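Local coordinates for accelerated cell death 11 (PDB 4NT1), which selectively transfers ceramide-1-phosphate and phytoceramide-1-phosphate between membranes and belongs to the glycolipid transfer protein family, at residues Asp84-Glu88 with Ala89-Arg93; Asn196-Ser200 with Lys201-Ile205. All blocks are in the same frame, centred on the assembly; numbering follows the deposited sequence.

In the fold
From the N terminus, the chain first reaches contact 1, where helix 79-88 ends and turns into the loop leading to helix 98-121. It reaches contact 2 only near the C terminus, where helix 173-199 ends in the tail. Each contact is local and closes a single helix end. The two stand in series, neither nested nor crossed, with centres about 12 Å apart on the same side of the chain's centre. They touch: Arg93 NH2 lies 3.2 Å from Leu203 O, probably as a hydrogen bond, while Ile87 packs on Lys201 and Val92 on Leu203. Together they bring two helix ends beside helix 98-121, whose Arg100 and Arg104 bind the ceramide-1-phosphate ligand.

Contact 1 (Asp84-Glu88 with Ala89-Arg93); sequences DKDIE and ADCVR
Asp86 and Cys91 meet at the end of helix 79-88, where Asp86 OD1 lies 3.1 Å from Cys91 SG. The thiol stands between its own backbone N and carbonyl carbon (chi1 64°), which turns it back toward the carboxylate. The other carboxylate oxygen, OD2, is hydrogen-bonded to Thr99 OG1, so the acid also ties the helix end to the start of helix 98-121. Ile87 and Val92 lie side by side and point the same way, with Ile87 CG1 4.0 Å from Val92 CG2; that methyl also rests over the Asp86 carbonyl. Trp207 and Thr99 also touch Val92. The backbone reverses here. Cys91 N gives a nearly straight bond to Asp86 O (3.0 Å, 167° at the hydrogen), and Asp90 N gives a weak one to Ile87 O. One water donates to both Ile87 O and Asp90 OD1, bridging the last turn of the helix to the residue that leaves it. These two backbone bonds and the positive phi of Asp90 (56°) make a Schellman motif, the common C-terminal cap of an alpha-helix, to which the Ile87-Val92 pair adds an apolar contact across the turn.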
ATOM      1  N   ASP A  84       6.442  11.603 -16.141  1.00 20.39           N
ATOM      2  CA  ASP A  84       6.966  12.636 -17.033  1.00 20.55           C
ATOM      3  C   ASP A  84       5.856  13.168 -17.954  1.00 20.68           C
ATOM      4  O   ASP A  84       5.789  14.368 -18.222  1.00 23.97           O
ATOM      5  CB  ASP A  84       8.141  12.108 -17.867  1.00 21.55           C
ATOM      6  CG  ASP A  84       9.453  12.027 -17.076  1.00 25.15           C
ATOM      7  OD1 ASP A  84       9.555  12.631 -15.991  1.00 27.99           O
ATOM      8  OD2 ASP A  84      10.389  11.368 -17.569  1.00 28.97           O
ATOM      9  N   LYS A  85       4.985  12.287 -18.444  1.00 21.61           N
ATOM     10  CA  LYS A  85       3.904  12.745 -19.326  1.00 23.77           C
ATOM     11  C   LYS A  85       2.902  13.648 -18.596  1.00 23.90           C
ATOM     12  O   LYS A  85       2.353  14.587 -19.188  1.00 21.42           O
ATOM     13  CB  LYS A  85       3.199  11.567 -20.009  1.00 20.35           C
ATOM     14  CG  LYS A  85       4.121  10.777 -20.952  1.00 23.70           C
ATOM     15  CD  LYS A  85       3.473   9.474 -21.399  1.00 34.95           C
ATOM     16  CE  LYS A  85       2.467   9.702 -22.503  1.00 34.75           C
ATOM     17  NZ  LYS A  85       3.131  10.148 -23.767  1.00 50.40           N
ATOM     18  N   ASP A  86       2.669  13.372 -17.313  1.00 22.04           N
ATOM     19  CA  ASP A  86       1.804  14.248 -16.518  1.00 22.33           C
ATOM     20  C   ASP A  86       2.471  15.602 -16.276  1.00 24.48           C
ATOM     21  O   ASP A  86       1.805  16.634 -16.256  1.00 22.86           O
ATOM     22  CB  ASP A  86       1.442  13.613 -15.173  1.00 21.69           C
ATOM     23  CG  ASP A  86       0.296  12.624 -15.284  1.00 24.09           C
ATOM     24  OD1 ASP A  86      -0.476  12.700 -16.268  1.00 20.45           O
ATOM     25  OD2 ASP A  86       0.148  11.787 -14.369  1.00 23.08           O
ATOM     26  N   ILE A  87       3.786  15.592 -16.068  1.00 19.11           N
ATOM     27  CA  ILE A  87       4.527  16.842 -15.877  1.00 23.91           C
ATOM     28  C   ILE A  87       4.490  17.683 -17.161  1.00 25.50           C
ATOM     29  O   ILE A  87       4.314  18.904 -17.120  1.00 22.01           O
ATOM     30  CB  ILE A  87       5.993  16.571 -15.447  1.00 22.13           C
ATOM     31  CG1 ILE A  87       6.028  15.917 -14.058  1.00 26.11           C
ATOM     32  CG2 ILE A  87       6.790  17.866 -15.436  1.00 25.22           C
ATOM     33  CD1 ILE A  87       7.393  15.311 -13.676  1.00 26.64           C
ATOM     34  N   GLU A  88       4.641  17.010 -18.294  1.00 22.87           N
ATOM     35  CA  GLU A  88       4.652  17.666 -19.602  1.00 27.01           C
ATOM     36  C   GLU A  88       3.309  18.344 -19.882  1.00 26.15           C
ATOM     37  O   GLU A  88       3.252  19.453 -20.422  1.00 28.70           O
ATOM     38  CB  GLU A  88       4.960  16.631 -20.681  1.00 28.79           C
ATOM     39  CG  GLU A  88       5.187  17.187 -22.071  1.00 37.76           C
ATOM     40  CD  GLU A  88       5.936  16.207 -22.964  1.00 59.24           C
ATOM     41  OE1 GLU A  88       5.590  15.002 -22.964  1.00 56.18           O
ATOM     42  OE2 GLU A  88       6.882  16.641 -23.659  1.00 74.23           O
ATOM     43  N   ALA A  89       2.227  17.674 -19.508  1.00 22.87           N
ATOM     44  CA  ALA A  89       0.882  18.195 -19.737  1.00 26.02           C
ATOM     45  C   ALA A  89       0.412  19.077 -18.589  1.00 29.67           C
ATOM     46  O   ALA A  89      -0.691  19.637 -18.637  1.00 29.10           O
ATOM     47  CB  ALA A  89      -0.088  17.054 -19.946  1.00 23.21           C
ATOM     48  N   ASP A  90       1.241  19.185 -17.552  1.00 24.59           N
ATOM     49  CA  ASP A  90       0.917  19.972 -16.364  1.00 28.14           C
ATOM     50  C   ASP A  90      -0.394  19.532 -15.719  1.00 28.96           C
ATOM     51  O   ASP A  90      -1.208  20.369 -15.334  1.00 30.46           O
ATOM     52  CB  ASP A  90       0.860  21.466 -16.716  1.00 30.98           C
ATOM     53  CG  ASP A  90       1.177  22.363 -15.530  1.00 37.34           C
ATOM     54  OD1 ASP A  90       1.681  21.860 -14.502  1.00 33.62           O
ATOM     55  OD2 ASP A  90       0.934  23.586 -15.630  1.00 38.53           O
ATOM     56  N   CYS A  91      -0.592  18.221 -15.588  1.00 22.54           N
ATOM     57  CA  CYS A  91      -1.831  17.684 -15.030  1.00 21.51           C
ATOM     58  C   CYS A  91      -1.589  16.778 -13.821  1.00 23.84           C
ATOM     59  O   CYS A  91      -2.421  15.936 -13.488  1.00 24.80           O
ATOM     60  CB  CYS A  91      -2.613  16.920 -16.103  1.00 25.47           C
ATOM     61  SG  CYS A  91      -1.768  15.454 -16.746  1.00 29.02           S
ATOM     62  N   VAL A  92      -0.450  16.954 -13.164  1.00 21.38           N
ATOM     63  CA  VAL A  92      -0.082  16.097 -12.036  1.00 20.50           C
ATOM     64  C   VAL A  92      -1.186  15.965 -10.984  1.00 23.03           C
ATOM     65  O   VAL A  92      -1.538  14.858 -10.576  1.00 22.63           O
ATOM     66  CB  VAL A  92       1.231  16.584 -11.389  1.00 21.34           C
ATOM     67  CG1 VAL A  92       1.511  15.828 -10.095  1.00 19.66           C
ATOM     68  CG2 VAL A  92       2.384  16.428 -12.378  1.00 23.71           C
ATOM     69  N   ARG A  93      -1.750  17.092 -10.566  1.00 24.97           N
ATOM     70  CA  ARG A  93      -2.706  17.079  -9.467  1.00 27.72           C
ATOM     71  C   ARG A  93      -4.161  16.996  -9.911  1.00 25.66           C
ATOM     72  O   ARG A  93      -5.076  17.033  -9.079  1.00 25.72           O
ATOM     73  CB  ARG A  93      -2.490  18.289  -8.563  1.00 27.28           C
ATOM     74  CG  ARG A  93      -1.092  18.346  -7.982  1.00 24.17           C
ATOM     75  CD  ARG A  93      -1.056  19.214  -6.747  1.00 25.68           C
ATOM     76  NE  ARG A  93       0.299  19.355  -6.220  1.00 26.00           N
ATOM     77  CZ  ARG A  93       0.603  20.066  -5.136  1.00 29.84           C
ATOM     78  NH1 ARG A  93      -0.356  20.684  -4.458  1.00 28.68           N
ATOM     79  NH2 ARG A  93       1.861  20.144  -4.720  1.00 29.51           N
TER
HETATM   80  O   HOH W   1       4.402  20.572 -15.047  1.00 41.57           O

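Contact 2 (Asn196-Ser200 with Lys201-Ile205); sequences NLFLS and KQLGI
A Schellman motif ends helix 173-199, the last helix of this GLTP-fold protein, and its six-to-one bond joins Leu203 N to Phe198 O at 2.9 Å, almost straight at the hydrogen (168°). Lys201 N reaches the same oxygen from the opposite face of the carbonyl plane, so two N-H groups grip it. Gln202 N bonds to Leu199 O from above that carbonyl's plane, closing a type I turn from Leu199 to Gln202; Gln202 itself has positive phi. Beyond the reversal, the tail folds back along Phe198. Ile205 CG2 presses on Phe198 CB at 3.5 Å, and the two side chains cross obliquely; Leu199 CD2 meets the same methyl. Gly204 O comes as near to Phe198 CD2, while Leu203 CB, 4.2 Å from Phe198 CD2, comes from the other side of the ring plane. With CG anti to its carbonyl carbon (chi1 -73°), Phe198 also sends its ring among Thr99, Leu102 and Leu103 of helix 98-121, with Met83 of helix 79-88 touching it as well. On the solvent side, Ser200 OG bonds back to Asn196 O at 2.7 Å, and Ser200 N reaches that oxygen from the other face. The Lys201 chain bends at chi2 and chi4, bringing NZ to two waters: one accepts from Lys201 NZ at 2.9 Å and donates weakly to Ser200 O; the other donates to Leu197 O and takes a weak bond from NZ. Farther along the tail, Ile205 O accepts from Arg107 NH2. The Phe198 side chain is about 7 Å from those of Arg100 and Arg104, so this Schellman-capped helix end and its folded-back tail pack beside the lipid-phosphate site probably formed around them in this GLTP-fold protein.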
ATOM      1  N   ASN A 196      10.600   9.546  -3.931  1.00 21.75           N
ATOM      2  CA  ASN A 196      11.653  10.264  -4.643  1.00 20.40           C
ATOM      3  C   ASN A 196      11.285  10.685  -6.069  1.00 25.02           C
ATOM      4  O   ASN A 196      11.725  11.735  -6.531  1.00 27.08           O
ATOM      5  CB  ASN A 196      12.977   9.484  -4.625  1.00 23.58           C
ATOM      6  CG  ASN A 196      13.658   9.527  -3.270  1.00 32.67           C
ATOM      7  OD1 ASN A 196      13.395  10.416  -2.460  1.00 32.62           O
ATOM      8  ND2 ASN A 196      14.545   8.577  -3.021  1.00 32.54           N
ATOM      9  N   LEU A 197      10.490   9.877  -6.769  1.00 22.02           N
ATOM     10  CA  LEU A 197       9.986  10.306  -8.077  1.00 21.61           C
ATOM     11  C   LEU A 197       9.259  11.648  -7.951  1.00 23.98           C
ATOM     12  O   LEU A 197       9.379  12.511  -8.829  1.00 24.12           O
ATOM     13  CB  LEU A 197       9.045   9.273  -8.692  1.00 24.79           C
ATOM     14  CG  LEU A 197       9.668   7.928  -9.055  1.00 24.06           C
ATOM     15  CD1 LEU A 197       8.637   7.059  -9.734  1.00 27.60           C
ATOM     16  CD2 LEU A 197      10.887   8.129  -9.950  1.00 25.64           C
ATOM     17  N   PHE A 198       8.501  11.808  -6.869  1.00 21.37           N
ATOM     18  CA  PHE A 198       7.749  13.043  -6.631  1.00 20.93           C
ATOM     19  C   PHE A 198       8.676  14.167  -6.166  1.00 25.01           C
ATOM     20  O   PHE A 198       8.647  15.275  -6.705  1.00 26.33           O
ATOM     21  CB  PHE A 198       6.632  12.830  -5.591  1.00 20.74           C
ATOM     22  CG  PHE A 198       5.460  12.032  -6.104  1.00 20.88           C
ATOM     23  CD1 PHE A 198       5.535  10.649  -6.206  1.00 20.76           C
ATOM     24  CD2 PHE A 198       4.282  12.672  -6.490  1.00 20.95           C
ATOM     25  CE1 PHE A 198       4.458   9.914  -6.678  1.00 22.88           C
ATOM     26  CE2 PHE A 198       3.200  11.944  -6.966  1.00 19.41           C
ATOM     27  CZ  PHE A 198       3.289  10.561  -7.064  1.00 18.93           C
ATOM     28  N   LEU A 199       9.495  13.877  -5.160  1.00 24.86           N
ATOM     29  CA  LEU A 199      10.329  14.897  -4.535  1.00 24.55           C
ATOM     30  C   LEU A 199      11.425  15.441  -5.445  1.00 25.97           C
ATOM     31  O   LEU A 199      11.769  16.621  -5.367  1.00 26.46           O
ATOM     32  CB  LEU A 199      10.945  14.365  -3.236  1.00 25.94           C
ATOM     33  CG  LEU A 199       9.929  13.911  -2.190  1.00 27.00           C
ATOM     34  CD1 LEU A 199      10.629  13.210  -1.032  1.00 25.54           C
ATOM     35  CD2 LEU A 199       9.107  15.081  -1.706  1.00 28.96           C
ATOM     36  N   SER A 200      11.966  14.586  -6.306  1.00 25.40           N
ATOM     37  CA  SER A 200      13.034  14.983  -7.225  1.00 26.00           C
ATOM     38  C   SER A 200      12.503  15.871  -8.347  1.00 31.27           C
ATOM     39  O   SER A 200      13.274  16.539  -9.042  1.00 34.56           O
ATOM     40  CB  SER A 200      13.728  13.751  -7.814  1.00 32.04           C
ATOM     41  OG  SER A 200      12.859  13.022  -8.669  1.00 27.91           O
ATOM     42  N   LYS A 201      11.187  15.871  -8.526  1.00 25.26           N
ATOM     43  CA  LYS A 201      10.553  16.747  -9.512  1.00 29.98           C
ATOM     44  C   LYS A 201       9.786  17.882  -8.837  1.00 30.79           C
ATOM     45  O   LYS A 201       8.974  18.558  -9.473  1.00 28.62           O
ATOM     46  CB  LYS A 201       9.630  15.948 -10.435  1.00 29.00           C
ATOM     47  CG  LYS A 201      10.375  14.992 -11.365  1.00 32.66           C
ATOM     48  CD  LYS A 201      11.411  15.745 -12.200  1.00 34.26           C
ATOM     49  CE  LYS A 201      11.959  14.890 -13.336  1.00 36.32           C
ATOM     50  NZ  LYS A 201      12.726  13.707 -12.851  1.00 38.05           N
ATOM     51  N   GLN A 202      10.045  18.081  -7.548  1.00 27.29           N
ATOM     52  CA  GLN A 202       9.406  19.152  -6.776  1.00 30.43           C
ATOM     53  C   GLN A 202       7.880  19.092  -6.796  1.00 32.22           C
ATOM     54  O   GLN A 202       7.221  20.131  -6.778  1.00 30.78           O
ATOM     55  CB  GLN A 202       9.852  20.530  -7.289  1.00 30.24           C
ATOM     56  CG  GLN A 202      11.314  20.859  -7.025  1.00 37.87           C
ATOM     57  CD  GLN A 202      12.244  20.223  -8.040  1.00 44.62           C
ATOM     58  OE1 GLN A 202      11.946  20.185  -9.237  1.00 45.95           O
ATOM     59  NE2 GLN A 202      13.378  19.716  -7.567  1.00 43.25           N
ATOM     60  N   LEU A 203       7.312  17.887  -6.817  1.00 21.82           N
ATOM     61  CA  LEU A 203       5.867  17.756  -6.937  1.00 23.71           C
ATOM     62  C   LEU A 203       5.132  17.722  -5.598  1.00 23.05           C
ATOM     63  O   LEU A 203       3.917  17.884  -5.559  1.00 24.22           O
ATOM     64  CB  LEU A 203       5.509  16.494  -7.727  1.00 21.43           C
ATOM     65  CG  LEU A 203       6.142  16.305  -9.103  1.00 24.32           C
ATOM     66  CD1 LEU A 203       5.618  15.014  -9.754  1.00 21.74           C
ATOM     67  CD2 LEU A 203       5.866  17.513  -9.985  1.00 28.44           C
ATOM     68  N   GLY A 204       5.864  17.465  -4.516  1.00 25.35           N
ATOM     69  CA  GLY A 204       5.267  17.288  -3.207  1.00 25.23           C
ATOM     70  C   GLY A 204       4.627  15.918  -3.087  1.00 24.60           C
ATOM     71  O   GLY A 204       4.375  15.270  -4.105  1.00 23.37           O
ATOM     72  N   ILE A 205       4.356  15.476  -1.857  1.00 21.31           N
ATOM     73  CA  ILE A 205       3.681  14.197  -1.648  1.00 21.84           C
ATOM     74  C   ILE A 205       2.528  14.294  -0.656  1.00 27.83           C
ATOM     75  O   ILE A 205       1.952  13.281  -0.266  1.00 25.67           O
ATOM     76  CB  ILE A 205       4.665  13.099  -1.168  1.00 25.15           C
ATOM     77  CG1 ILE A 205       5.254  13.467   0.199  1.00 26.97           C
ATOM     78  CG2 ILE A 205       5.752  12.871  -2.203  1.00 26.29           C
ATOM     79  CD1 ILE A 205       6.184  12.401   0.773  1.00 27.64           C
TER
HETATM   80  O   HOH W   2      10.339  11.699 -11.407  1.00 27.99           O
HETATM   81  O   HOH W   3      14.950  15.016 -11.529  1.00 47.49           O